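Local coordinates for uncharacterized protein (Bacteroides uniformis, PDB 4IYK) that is of unknown function but may bind carbohydrate, joining a transthyretin-like N-terminal domain to a C-terminal domain of the E-set kind, at residues G12-I17 against V92-N97; G27-S32 against T60-N65; I40-H45 against Q53-T58; T72-F77 against E86-V91. All blocks are in the same frame, centred on the assembly; numbering follows the deposited sequence. Where two conformers were deposited one is given.

Contact 1 (G12-I17 against V92-N97)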
loop_
_atom_site.group_PDB
_atom_site.type_symbol
_atom_site.label_atom_id
_atom_site.label_comp_id
_atom_site.label_asym_id
_atom_site.label_seq_id
_atom_site.Cartn_x
_atom_site.Cartn_y
_atom_site.Cartn_z
ATOM N N GLY A 12 -17.498 -12.851 25.937
ATOM C CA GLY A 12 -17.256 -12.170 24.670
ATOM C C GLY A 12 -16.090 -11.191 24.687
ATOM O O GLY A 12 -15.391 -11.088 25.701
ATOM N N PRO A 13 -15.834 -10.452 23.576
ATOM C CA PRO A 13 -14.711 -9.488 23.567
ATOM C C PRO A 13 -14.937 -8.304 24.516
ATOM O O PRO A 13 -16.047 -7.765 24.608
ATOM C CB PRO A 13 -14.644 -9.021 22.108
ATOM C CG PRO A 13 -15.516 -9.960 21.345
ATOM C CD PRO A 13 -16.558 -10.431 22.291
ATOM N N ASP A 14 -13.874 -7.921 25.232
ATOM C CA ASP A 14 -13.874 -6.842 26.221
ATOM C C ASP A 14 -12.942 -5.679 25.813
ATOM O O ASP A 14 -12.692 -4.779 26.622
ATOM C CB ASP A 14 -13.456 -7.405 27.607
ATOM C CG ASP A 14 -12.111 -8.136 27.663
ATOM O OD1 ASP A 14 -11.480 -8.320 26.593
ATOM O OD2 ASP A 14 -11.709 -8.557 28.774
ATOM N N ALA A 15 -12.438 -5.686 24.564
ATOM C CA ALA A 15 -11.525 -4.640 24.138
ATOM C C ALA A 15 -11.660 -4.272 22.655
ATOM O O ALA A 15 -12.279 -4.990 21.857
ATOM C CB ALA A 15 -10.087 -5.046 24.443
ATOM N N SER A 16 -11.085 -3.121 22.307
ATOM C CA SER A 16 -11.040 -2.604 20.935
ATOM C C SER A 16 -9.660 -2.012 20.721
ATOM O O SER A 16 -9.007 -1.657 21.699
ATOM C CB SER A 16 -12.147 -1.581 20.680
ATOM O OG SER A 16 -12.135 -0.551 21.658
ATOM N N ILE A 17 -9.180 -1.992 19.476
ATOM C CA ILE A 17 -7.854 -1.457 19.172
ATOM C C ILE A 17 -7.878 -0.802 17.788
ATOM O O ILE A 17 -8.548 -1.269 16.869
ATOM C CB ILE A 17 -6.725 -2.528 19.312
ATOM C CG1 ILE A 17 -5.323 -1.877 19.214
ATOM C CG2 ILE A 17 -6.901 -3.724 18.310
ATOM C CD1 ILE A 17 -4.211 -2.609 20.044
ATOM N N VAL A 92 -2.878 -5.782 25.321
ATOM C CA VAL A 92 -4.170 -5.236 24.928
ATOM C C VAL A 92 -4.943 -5.080 26.240
ATOM O O VAL A 92 -5.289 -6.075 26.872
ATOM C CB VAL A 92 -4.915 -6.076 23.855
ATOM C CG1 VAL A 92 -6.374 -5.638 23.717
ATOM C CG2 VAL A 92 -4.203 -5.998 22.506
ATOM N N LYS A 93 -5.149 -3.836 26.677
ATOM C CA LYS A 93 -5.881 -3.538 27.909
ATOM C C LYS A 93 -7.395 -3.629 27.677
ATOM O O LYS A 93 -7.864 -3.491 26.537
ATOM C CB LYS A 93 -5.512 -2.135 28.440
ATOM C CG LYS A 93 -4.129 -2.071 29.074
ATOM C CD LYS A 93 -4.033 -0.975 30.131
ATOM C CE LYS A 93 -2.768 -1.081 30.953
ATOM N NZ LYS A 93 -2.730 -0.070 32.042
ATOM N N SER A 94 -8.154 -3.836 28.769
ATOM C CA SER A 94 -9.615 -3.846 28.750
ATOM C C SER A 94 -10.083 -2.461 28.268
ATOM O O SER A 94 -9.488 -1.452 28.646
ATOM C CB SER A 94 -10.152 -4.177 30.143
ATOM O OG SER A 94 -11.557 -4.373 30.159
ATOM N N GLY A 95 -11.062 -2.435 27.376
ATOM C CA GLY A 95 -11.562 -1.195 26.784
ATOM C C GLY A 95 -10.852 -0.804 25.497
ATOM O O GLY A 95 -10.392 -1.674 24.744
ATOM N N ASP A 96 -10.737 0.515 25.235
ATOM C CA ASP A 96 -10.104 0.997 24.007
ATOM C C ASP A 96 -8.587 1.085 24.133
ATOM O O ASP A 96 -8.059 1.405 25.195
ATOM C CB ASP A 96 -10.681 2.343 23.544
ATOM C CG ASP A 96 -10.285 2.707 22.117
ATOM O OD1 ASP A 96 -10.379 1.818 21.219
ATOM O OD2 ASP A 96 -9.844 3.862 21.899
ATOM N N ASN A 97 -7.900 0.784 23.025
ATOM C CA ASN A 97 -6.446 0.779 22.888
ATOM C C ASN A 97 -6.030 1.465 21.605
ATOM O O ASN A 97 -6.711 1.334 20.579
ATOM C CB ASN A 97 -5.906 -0.659 22.880
ATOM C CG ASN A 97 -6.111 -1.414 24.164
ATOM O OD1 ASN A 97 -5.184 -1.599 24.935
ATOM N ND2 ASN A 97 -7.311 -1.933 24.386
#
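Ile17, Ser16 and Asn97 have the most surface buried where 12-17 runs beside 92-97, and Ser16 is gripped through both backbone and side chain. Its N-H goes to Gly95 O at 2.9 Å, the donor standing 39° above that carbonyl's plane. Its own carbonyl takes two N-H groups from Asn97: the side-chain amide, ND2 to Ser16 O at 3.2 Å, and the backbone N, in a weak, bent bond. On the face that Ser16 shares with Asp96, Ser16 OG, set between the backbone N and the carbonyl carbon (chi1 53°), donates to Asp96 OD1 on its anti side at 3.0 Å; the second oxygen of that carboxylate is held by His18. The two strands run parallel here, 18° apart, pairing the start of strand 15-23 with that of strand 95-103 in the three-strand sheet of the transthyretin-like N-terminal domain; Gly95 N to Asp14 O, 3.0 Å and nearly straight, opens the pairing. Asn97 also reaches back over the turn before it. ND2 gives an almost linear bond to Lys93 O at 2.7 Å, and OD1 accepts from Lys93 N, which fixes the rotation of the amide and ties the 93-97 turn to itself. Ile17 lies on the same face as Asn97 and Ala15. Its CD1 rests against Asn97 CB at 3.8 Å and, more loosely, on Val92 CG2, the two branched chains crossing at about a right angle. Ala15 CB meets the other methyl of that valine, Val92 CG1, at 3.8 Å, and on this buried side Trp55 covers both Ile17 and Val92.

Contact 2 (G27-S32 against T60-N65); sequences GELVGS and TGEYRN. With EDO (1,2-ethanediol), chain H.
Leu29 reaches across to the turn at Thr60 and Gly61 and buries more surface than any other residue here. Its CB comes within 3.3 Å of Thr60 O, and with CG anti to the carbonyl carbon (chi1 -81°) that branch point also stays near the same oxygen, Leu29 CG to Thr60 O being 3.8 Å. From there the two methyls diverge over the other segment: CD2 lies on Glu62 CG at 3.9 Å, while CD1 comes nearer the carboxylate carbon, Glu62 CD, at 4.2 Å. The leucine and the extended glutamate chain cross at about a right angle. The acid end is turned back to its own segment, where Thr60 OG1 donates to Glu62 OE1 at 2.9 Å. Glu62 N in turn makes a weak bond to Thr60 OG1, and the hydroxyl thus ties the start of strand 62-65 to its carboxylate. No hydrogen bond joins the two segments directly. Both are bonded to Ile21 of strand 15-23, Val30 and Gly61 through their backbones, so the 27-32 loop meets the head of an edge strand of the three-strand sheet of the transthyretin-like domain. Gly61 CA lies 3.3 Å from Val30 O, a CA-H...O contact; a CB on Gly61 would clash with that oxygen. Farther along the strand, Arg64 extends its chain to a 1,2-ethanediol, probably from the crystallisation liquor. NH2 donates to EDO O2 at 3.0 Å and NE more weakly to O1, and Asn66 holds the same molecule.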
loop_
_atom_site.group_PDB
_atom_site.type_symbol
_atom_site.label_atom_id
_atom_site.label_comp_id
_atom_site.label_asym_id
_atom_site.label_seq_id
_atom_site.Cartn_x
_atom_site.Cartn_y
_atom_site.Cartn_z
ATOM N N GLY A 27 7.036 9.692 9.077
ATOM C CA GLY A 27 5.836 9.772 9.911
ATOM C C GLY A 27 4.519 9.712 9.146
ATOM O O GLY A 27 3.451 9.841 9.753
ATOM N N GLU A 28 4.584 9.524 7.809
ATOM C CA GLU A 28 3.421 9.464 6.926
ATOM C C GLU A 28 2.781 8.088 6.973
ATOM O O GLU A 28 3.476 7.108 7.245
ATOM C CB GLU A 28 3.828 9.793 5.473
ATOM C CG GLU A 28 3.990 11.285 5.198
ATOM C CD GLU A 28 4.535 11.681 3.836
ATOM O OE1 GLU A 28 4.431 10.875 2.884
ATOM O OE2 GLU A 28 5.053 12.814 3.718
ATOM N N LEU A 29 1.455 8.007 6.694
ATOM C CA LEU A 29 0.754 6.719 6.627
ATOM C C LEU A 29 1.385 5.854 5.537
ATOM O O LEU A 29 1.747 6.384 4.477
ATOM C CB LEU A 29 -0.741 6.938 6.300
ATOM C CG LEU A 29 -1.654 7.317 7.455
ATOM C CD1 LEU A 29 -2.977 7.927 6.938
ATOM C CD2 LEU A 29 -1.922 6.106 8.350
ATOM N N VAL A 30 1.526 4.546 5.786
ATOM C CA VAL A 30 2.026 3.595 4.779
ATOM C C VAL A 30 0.812 2.786 4.300
ATOM O O VAL A 30 0.228 2.014 5.077
ATOM C CB VAL A 30 3.201 2.713 5.307
ATOM C CG1 VAL A 30 3.641 1.660 4.266
ATOM C CG2 VAL A 30 4.382 3.589 5.723
ATOM N N GLY A 31 0.401 3.035 3.059
ATOM C CA GLY A 31 -0.758 2.380 2.470
ATOM C C GLY A 31 -0.444 1.052 1.813
ATOM O O GLY A 31 0.684 0.816 1.373
ATOM N N SER A 32 -1.448 0.175 1.743
ATOM C CA SER A 32 -1.339 -1.152 1.142
ATOM C C SER A 32 -2.713 -1.552 0.595
ATOM O O SER A 32 -3.521 -0.673 0.300
ATOM C CB SER A 32 -0.824 -2.155 2.182
ATOM O OG SER A 32 -0.585 -3.433 1.617
ATOM N N THR A 60 -5.525 2.876 3.565
ATOM C CA THR A 60 -4.773 4.098 3.921
ATOM C C THR A 60 -3.607 3.804 4.903
ATOM O O THR A 60 -2.695 4.630 5.032
ATOM C CB THR A 60 -5.704 5.120 4.563
ATOM O OG1 THR A 60 -6.198 4.534 5.769
ATOM C CG2 THR A 60 -6.871 5.561 3.642
ATOM N N GLY A 61 -3.682 2.664 5.596
ATOM C CA GLY A 61 -2.728 2.256 6.623
ATOM C C GLY A 61 -3.316 2.389 8.023
ATOM O O GLY A 61 -2.657 2.092 9.010
ATOM N N GLU A 62 -4.587 2.798 8.123
ATOM C CA GLU A 62 -5.283 2.862 9.410
ATOM C C GLU A 62 -5.998 1.541 9.670
ATOM O O GLU A 62 -6.612 0.981 8.760
ATOM C CB GLU A 62 -6.286 4.028 9.423
ATOM C CG GLU A 62 -5.593 5.374 9.512
ATOM C CD GLU A 62 -6.364 6.551 8.953
ATOM O OE1 GLU A 62 -6.899 6.441 7.824
ATOM O OE2 GLU A 62 -6.369 7.611 9.619
ATOM N N TYR A 63 -5.917 1.035 10.899
ATOM C CA TYR A 63 -6.582 -0.218 11.248
ATOM C C TYR A 63 -7.524 0.014 12.439
ATOM O O TYR A 63 -7.290 0.925 13.227
ATOM C CB TYR A 63 -5.556 -1.356 11.520
ATOM C CG TYR A 63 -4.818 -1.242 12.835
ATOM C CD1 TYR A 63 -5.308 -1.851 13.989
ATOM C CD2 TYR A 63 -3.595 -0.575 12.918
ATOM C CE1 TYR A 63 -4.640 -1.738 15.206
ATOM C CE2 TYR A 63 -2.911 -0.468 14.132
ATOM C CZ TYR A 63 -3.458 -1.020 15.279
ATOM O OH TYR A 63 -2.811 -0.917 16.479
ATOM N N ARG A 64 -8.585 -0.824 12.555
ATOM C CA ARG A 64 -9.586 -0.757 13.620
ATOM C C ARG A 64 -10.200 -2.129 13.870
ATOM O O ARG A 64 -10.615 -2.796 12.930
ATOM C CB ARG A 64 -10.676 0.254 13.254
ATOM C CG ARG A 64 -11.593 0.554 14.420
ATOM C CD ARG A 64 -12.788 1.369 13.975
ATOM N NE ARG A 64 -13.697 1.606 15.095
ATOM C CZ ARG A 64 -14.735 2.432 15.053
ATOM N NH1 ARG A 64 -14.999 3.126 13.947
ATOM N NH2 ARG A 64 -15.522 2.569 16.113
ATOM N N ASN A 65 -10.257 -2.545 15.141
ATOM C CA ASN A 65 -10.821 -3.831 15.534
ATOM C C ASN A 65 -11.610 -3.662 16.816
ATOM O O ASN A 65 -11.024 -3.368 17.842
ATOM C CB ASN A 65 -9.711 -4.895 15.702
ATOM C CG ASN A 65 -10.215 -6.334 15.718
ATOM O OD1 ASN A 65 -11.360 -6.631 16.070
ATOM N ND2 ASN A 65 -9.358 -7.271 15.344
HETATM C C1 EDO H . -12.396 2.113 18.815
HETATM O O1 EDO H . -12.372 1.644 17.480
HETATM C C2 EDO H . -13.627 3.014 19.058
HETATM O O2 EDO H . -14.813 2.243 18.975
#

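Contact 3 (I40-H45 against Q53-T58)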
loop_
_atom_site.group_PDB
_atom_site.type_symbol
_atom_site.label_atom_id
_atom_site.label_comp_id
_atom_site.label_asym_id
_atom_site.label_seq_id
_atom_site.Cartn_x
_atom_site.Cartn_y
_atom_site.Cartn_z
ATOM N N ILE A 40 -1.614 -7.566 10.269
ATOM C CA ILE A 40 -1.128 -7.697 11.628
ATOM C C ILE A 40 -1.385 -9.140 12.071
ATOM O O ILE A 40 -2.548 -9.509 12.240
ATOM C CB ILE A 40 -1.804 -6.663 12.592
ATOM C CG1 ILE A 40 -1.669 -5.207 12.089
ATOM C CG2 ILE A 40 -1.273 -6.846 14.029
ATOM C CD1 ILE A 40 -2.518 -4.237 12.849
ATOM N N LYS A 41 -0.326 -9.956 12.240
ATOM C CA LYS A 41 -0.488 -11.331 12.722
ATOM C C LYS A 41 -0.227 -11.331 14.222
ATOM O O LYS A 41 0.799 -10.821 14.669
ATOM C CB LYS A 41 0.421 -12.342 11.981
ATOM C CG LYS A 41 0.022 -12.562 10.529
ATOM C CD LYS A 41 0.886 -13.598 9.822
ATOM C CE LYS A 41 0.474 -13.729 8.373
ATOM N NZ LYS A 41 0.910 -15.020 7.773
ATOM N N VAL A 42 -1.181 -11.828 15.006
ATOM C CA VAL A 42 -1.031 -11.830 16.459
ATOM C C VAL A 42 -1.153 -13.251 17.004
ATOM O O VAL A 42 -1.806 -14.108 16.403
ATOM C CB VAL A 42 -2.002 -10.854 17.196
ATOM C CG1 VAL A 42 -1.807 -9.406 16.739
ATOM C CG2 VAL A 42 -3.458 -11.274 17.029
ATOM N N ARG A 43 -0.517 -13.474 18.147
ATOM C CA ARG A 43 -0.552 -14.726 18.884
ATOM C C ARG A 43 -0.721 -14.403 20.359
ATOM O O ARG A 43 0.152 -13.765 20.951
ATOM C CB ARG A 43 0.718 -15.557 18.623
ATOM C CG ARG A 43 0.712 -16.938 19.293
ATOM C CD ARG A 43 1.951 -17.751 18.949
ATOM N NE ARG A 43 1.977 -18.161 17.541
ATOM C CZ ARG A 43 3.002 -18.773 16.954
ATOM N NH1 ARG A 43 4.103 -19.055 17.643
ATOM N NH2 ARG A 43 2.934 -19.108 15.672
ATOM N N GLU A 44 -1.862 -14.824 20.940
ATOM C CA GLU A 44 -2.159 -14.656 22.365
ATOM C C GLU A 44 -1.219 -15.553 23.173
ATOM O O GLU A 44 -0.967 -16.697 22.772
ATOM C CB GLU A 44 -3.643 -14.983 22.673
ATOM C CG GLU A 44 -4.115 -14.541 24.057
ATOM C CD GLU A 44 -5.518 -14.937 24.493
ATOM O OE1 GLU A 44 -6.416 -15.047 23.625
ATOM O OE2 GLU A 44 -5.729 -15.099 25.717
ATOM N N HIS A 45 -0.682 -15.029 24.286
ATOM C CA HIS A 45 0.215 -15.775 25.172
ATOM C C HIS A 45 -0.533 -16.947 25.828
ATOM O O HIS A 45 -1.755 -16.875 26.004
ATOM C CB HIS A 45 0.830 -14.844 26.232
ATOM C CG HIS A 45 1.978 -14.016 25.734
ATOM N ND1 HIS A 45 2.845 -13.390 26.613
ATOM C CD2 HIS A 45 2.367 -13.736 24.468
ATOM C CE1 HIS A 45 3.724 -12.751 25.859
ATOM N NE2 HIS A 45 3.480 -12.933 24.563
ATOM N N GLN A 53 -4.541 -15.447 14.998
ATOM C CA GLN A 53 -5.523 -14.614 14.314
ATOM C C GLN A 53 -4.828 -13.446 13.569
ATOM O O GLN A 53 -3.624 -13.245 13.708
ATOM C CB GLN A 53 -6.645 -14.129 15.270
ATOM C CG GLN A 53 -6.220 -13.418 16.561
ATOM C CD GLN A 53 -7.384 -12.751 17.281
ATOM O OE1 GLN A 53 -7.459 -11.515 17.413
ATOM N NE2 GLN A 53 -8.320 -13.556 17.777
ATOM N N THR A 54 -5.578 -12.758 12.695
ATOM C CA THR A 54 -5.054 -11.653 11.896
ATOM C C THR A 54 -5.936 -10.438 12.069
ATOM O O THR A 54 -7.167 -10.565 12.080
ATOM C CB THR A 54 -4.946 -12.045 10.387
ATOM O OG1 THR A 54 -4.150 -13.213 10.241
ATOM C CG2 THR A 54 -4.337 -10.939 9.526
ATOM N N TRP A 55 -5.300 -9.258 12.196
ATOM C CA TRP A 55 -5.982 -7.974 12.226
ATOM C C TRP A 55 -5.688 -7.298 10.903
ATOM O O TRP A 55 -4.519 -7.060 10.579
ATOM C CB TRP A 55 -5.572 -7.095 13.422
ATOM C CG TRP A 55 -5.784 -7.700 14.777
ATOM C CD1 TRP A 55 -6.571 -8.773 15.097
ATOM C CD2 TRP A 55 -5.182 -7.262 16.002
ATOM N NE1 TRP A 55 -6.486 -9.036 16.444
ATOM C CE2 TRP A 55 -5.644 -8.120 17.026
ATOM C CE3 TRP A 55 -4.268 -6.242 16.332
ATOM C CZ2 TRP A 55 -5.248 -7.970 18.365
ATOM C CZ3 TRP A 55 -3.863 -6.107 17.654
ATOM C CH2 TRP A 55 -4.371 -6.946 18.656
ATOM N N TYR A 56 -6.750 -6.997 10.137
ATOM C CA TYR A 56 -6.689 -6.404 8.807
ATOM C C TYR A 56 -6.651 -4.857 8.869
ATOM O O TYR A 56 -7.066 -4.228 9.854
ATOM C CB TYR A 56 -7.812 -6.952 7.925
ATOM C CG TYR A 56 -7.638 -8.448 7.720
ATOM C CD1 TYR A 56 -8.171 -9.362 8.626
ATOM C CD2 TYR A 56 -6.884 -8.947 6.658
ATOM C CE1 TYR A 56 -7.955 -10.735 8.485
ATOM C CE2 TYR A 56 -6.668 -10.321 6.505
ATOM C CZ TYR A 56 -7.208 -11.210 7.423
ATOM O OH TYR A 56 -7.010 -12.565 7.290
ATOM N N ILE A 57 -6.014 -4.272 7.861
ATOM C CA ILE A 57 -5.687 -2.835 7.835
ATOM C C ILE A 57 -6.339 -2.214 6.613
ATOM O O ILE A 57 -6.159 -2.727 5.514
ATOM C CB ILE A 57 -4.123 -2.644 7.821
ATOM C CG1 ILE A 57 -3.386 -3.528 8.858
ATOM C CG2 ILE A 57 -3.704 -1.167 7.958
ATOM C CD1 ILE A 57 -1.820 -3.815 8.541
ATOM N N THR A 58 -7.076 -1.113 6.784
ATOM C CA THR A 58 -7.669 -0.427 5.623
ATOM C C THR A 58 -6.526 0.063 4.712
ATOM O O THR A 58 -5.390 0.217 5.174
ATOM C CB THR A 58 -8.610 0.715 6.035
ATOM O OG1 THR A 58 -7.841 1.814 6.580
ATOM C CG2 THR A 58 -9.722 0.248 6.981
#
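Val42 lies over one face of the Trp55 indole, the two side chains crossing at about a right angle. CG1 makes the CH-pi contact, 3.8 Å from the centroid of the six-membered ring and 1° off its normal, while CG2 lies over the same indole near CE2 and NE1. Among the other apolar contacts, Ile40 CG2 touches Trp55 CE3 at 3.8 Å and Ile40 CG1 packs on Ile57 CD1, also at 3.8 Å. Gln53 CG lies 3.5 Å from Val42 CG2. The backbone bonds are those of an antiparallel hairpin between strands 40-44 and 53-55, the latter an outer strand of the four-strand sheet: Ile40 and Trp55 exchange two, with Trp55 N to Ile40 O at 2.8 Å, and Val42 N donates to Gln53 O. One side-chain hydrogen bond lies within 53-58: Trp55 NE1 meets a lone pair of Gln53 OE1 at 2.8 Å, close to the ring plane. An alanine in place of Trp55 would probably leave Val42 CG1 without its ring face, Gln53 OE1 without this donor and a gap beside Ile40 CG2.

Contact 4 (T72-F77 against E86-V91)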
loop_
_atom_site.group_PDB
_atom_site.type_symbol
_atom_site.label_atom_id
_atom_site.label_comp_id
_atom_site.label_asym_id
_atom_site.label_seq_id
_atom_site.Cartn_x
_atom_site.Cartn_y
_atom_site.Cartn_z
ATOM N N THR A 72 -2.196 -10.423 26.575
ATOM C CA THR A 72 -0.833 -10.096 26.140
ATOM C C THR A 72 -0.552 -10.930 24.883
ATOM O O THR A 72 -0.861 -12.123 24.852
ATOM C CB THR A 72 0.170 -10.328 27.271
ATOM O OG1 THR A 72 -0.222 -9.513 28.373
ATOM C CG2 THR A 72 1.598 -9.981 26.866
ATOM N N TYR A 73 0.003 -10.290 23.843
ATOM C CA TYR A 73 0.247 -10.922 22.548
ATOM C C TYR A 73 1.674 -10.779 22.033
ATOM O O TYR A 73 2.420 -9.901 22.450
ATOM C CB TYR A 73 -0.675 -10.263 21.482
ATOM C CG TYR A 73 -2.161 -10.425 21.708
ATOM C CD1 TYR A 73 -2.861 -9.550 22.534
ATOM C CD2 TYR A 73 -2.882 -11.407 21.039
ATOM C CE1 TYR A 73 -4.235 -9.687 22.735
ATOM C CE2 TYR A 73 -4.257 -11.553 21.228
ATOM C CZ TYR A 73 -4.932 -10.687 22.075
ATOM O OH TYR A 73 -6.284 -10.833 22.272
ATOM N N ASP A 74 1.995 -11.594 21.036
ATOM C CA ASP A 74 3.175 -11.478 20.199
ATOM C C ASP A 74 2.670 -11.027 18.846
ATOM O O ASP A 74 1.795 -11.694 18.291
ATOM C CB ASP A 74 3.940 -12.798 20.102
ATOM C CG ASP A 74 4.566 -13.230 21.410
ATOM O OD1 ASP A 74 5.119 -12.354 22.123
ATOM O OD2 ASP A 74 4.490 -14.437 21.728
ATOM N N VAL A 75 3.157 -9.888 18.336
ATOM C CA VAL A 75 2.711 -9.344 17.033
ATOM C C VAL A 75 3.793 -9.649 16.004
ATOM O O VAL A 75 4.978 -9.548 16.312
ATOM C CB VAL A 75 2.359 -7.827 17.096
ATOM C CG1 VAL A 75 1.970 -7.270 15.727
ATOM C CG2 VAL A 75 1.259 -7.550 18.109
ATOM N N ARG A 76 3.387 -10.013 14.790
ATOM C CA ARG A 76 4.305 -10.357 13.717
ATOM C C ARG A 76 3.892 -9.716 12.388
ATOM O O ARG A 76 2.731 -9.818 11.984
ATOM C CB ARG A 76 4.334 -11.884 13.582
ATOM C CG ARG A 76 5.381 -12.438 12.650
ATOM C CD ARG A 76 5.332 -13.954 12.657
ATOM N NE ARG A 76 5.903 -14.522 13.882
ATOM C CZ ARG A 76 7.184 -14.848 14.028
ATOM N NH1 ARG A 76 8.042 -14.656 13.033
ATOM N NH2 ARG A 76 7.616 -15.373 15.171
ATOM N N PHE A 77 4.858 -9.106 11.686
ATOM C CA PHE A 77 4.671 -8.555 10.344
ATOM C C PHE A 77 5.530 -9.324 9.376
ATOM O O PHE A 77 6.733 -9.465 9.607
ATOM C CB PHE A 77 5.021 -7.073 10.282
ATOM C CG PHE A 77 4.086 -6.202 11.068
ATOM C CD1 PHE A 77 2.846 -5.828 10.542
ATOM C CD2 PHE A 77 4.423 -5.768 12.340
ATOM C CE1 PHE A 77 1.976 -5.026 11.274
ATOM C CE2 PHE A 77 3.546 -4.965 13.070
ATOM C CZ PHE A 77 2.331 -4.599 12.534
ATOM N N GLU A 86 8.952 -8.176 14.542
ATOM C CA GLU A 86 8.060 -8.633 15.574
ATOM C C GLU A 86 7.973 -7.623 16.697
ATOM O O GLU A 86 8.944 -6.912 16.971
ATOM C CB GLU A 86 8.577 -9.954 16.135
ATOM C CG GLU A 86 7.805 -11.175 15.711
ATOM C CD GLU A 86 8.136 -12.399 16.541
ATOM O OE1 GLU A 86 9.326 -12.790 16.586
ATOM O OE2 GLU A 86 7.203 -12.965 17.153
ATOM N N VAL A 87 6.809 -7.568 17.360
ATOM C CA VAL A 87 6.598 -6.786 18.572
ATOM C C VAL A 87 6.187 -7.814 19.654
ATOM O O VAL A 87 5.053 -8.291 19.662
ATOM C CB VAL A 87 5.616 -5.593 18.439
ATOM C CG1 VAL A 87 5.553 -4.786 19.732
ATOM C CG2 VAL A 87 5.993 -4.684 17.271
ATOM N N LYS A 88 7.135 -8.201 20.516
ATOM C CA LYS A 88 6.871 -9.164 21.591
ATOM C C LYS A 88 6.260 -8.440 22.810
ATOM O O LYS A 88 6.571 -7.271 23.044
ATOM C CB LYS A 88 8.163 -9.916 21.995
ATOM C CG LYS A 88 8.843 -10.719 20.875
ATOM C CD LYS A 88 8.162 -12.061 20.550
ATOM C CE LYS A 88 8.722 -13.226 21.333
ATOM N NZ LYS A 88 8.272 -14.538 20.783
ATOM N N ASP A 89 5.405 -9.151 23.584
ATOM C CA ASP A 89 4.735 -8.701 24.820
ATOM C C ASP A 89 3.878 -7.441 24.590
ATOM O O ASP A 89 3.982 -6.439 25.303
ATOM C CB ASP A 89 5.740 -8.489 25.966
ATOM C CG ASP A 89 6.685 -9.662 26.210
ATOM O OD1 ASP A 89 6.272 -10.823 25.973
ATOM O OD2 ASP A 89 7.833 -9.418 26.622
ATOM N N PHE A 90 2.999 -7.534 23.604
ATOM C CA PHE A 90 2.059 -6.495 23.215
ATOM C C PHE A 90 0.808 -6.633 24.088
ATOM O O PHE A 90 0.060 -7.600 23.935
ATOM C CB PHE A 90 1.746 -6.670 21.715
ATOM C CG PHE A 90 0.909 -5.589 21.075
ATOM C CD1 PHE A 90 1.511 -4.484 20.477
ATOM C CD2 PHE A 90 -0.473 -5.717 20.987
ATOM C CE1 PHE A 90 0.738 -3.508 19.831
ATOM C CE2 PHE A 90 -1.245 -4.727 20.360
ATOM C CZ PHE A 90 -0.635 -3.627 19.792
ATOM N N VAL A 91 0.599 -5.698 25.028
ATOM C CA VAL A 91 -0.530 -5.761 25.962
ATOM C C VAL A 91 -1.763 -5.042 25.393
ATOM O O VAL A 91 -1.709 -3.858 25.036
ATOM C CB VAL A 91 -0.158 -5.231 27.387
ATOM C CG1 VAL A 91 -1.369 -5.188 28.319
ATOM C CG2 VAL A 91 0.953 -6.067 28.015
#
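Glu86 lays its carboxylate over one face of the Arg76 guanidinium, the planes 32° apart. Arg76 NH2 is 3.1 Å from Glu86 OE2, but that oxygen lies well out of the guanidinium plane, so charge alone joins them and no N-H points at it. An alanine at Glu86 would probably leave Arg76 without this counter-charge and its guanidinium freer to turn. Asp74 has its hydrogen bond elsewhere, OD1 accepting from His45 NE2, and Lys88 NZ makes a long salt bridge to Asp74 OD2 at 3.9 Å. Backbone donors and acceptors are paired in two sets: Tyr73 N to Phe90 O and Phe90 N to Tyr73 O, each 2.7 Å, and Val75 with Val87, where Val75 N meets Val87 O at 2.8 Å. Between them the register slips by one residue in a G1 beta bulge, Asp89 and Phe90 both facing Tyr73. Across the bulge Val75 CG2 sits over the Phe90 ring face, 3.6 Å from Phe90 CG. Tyr73 OH finds its partner in Phe69 O. In the four-strand antiparallel sheet, strand 67-77 lies between 40-44 and the outer strand 85-92; Val75 packs on Ile40 and Val42 as well, and Phe90 meets Tyr99 of strand 95-103 edge-to-face.

Overall arrangement
All four contacts belong to the transthyretin-like N-terminal domain. Contacts 1 and 2 reach the same three-strand sheet, where strand 15-23 of contact 1 neighbours 62-65 of contact 2, and their centres are about 20 Å apart. Contacts 3 and 4 are successive hairpins of the four-strand sheet, centres about 9 Å apart, and are joined by probable backbone hydrogen bonds such as Arg76 N to Lys41 O. Along the chain contact 1 closes a loop that encloses the others; contact 3 is nested in contact 2, and contact 4 follows. Tyr63 packs against Ile40, and Phe90 against Ile17, so the two sheets meet through a common core and chain-distant segments build one domain.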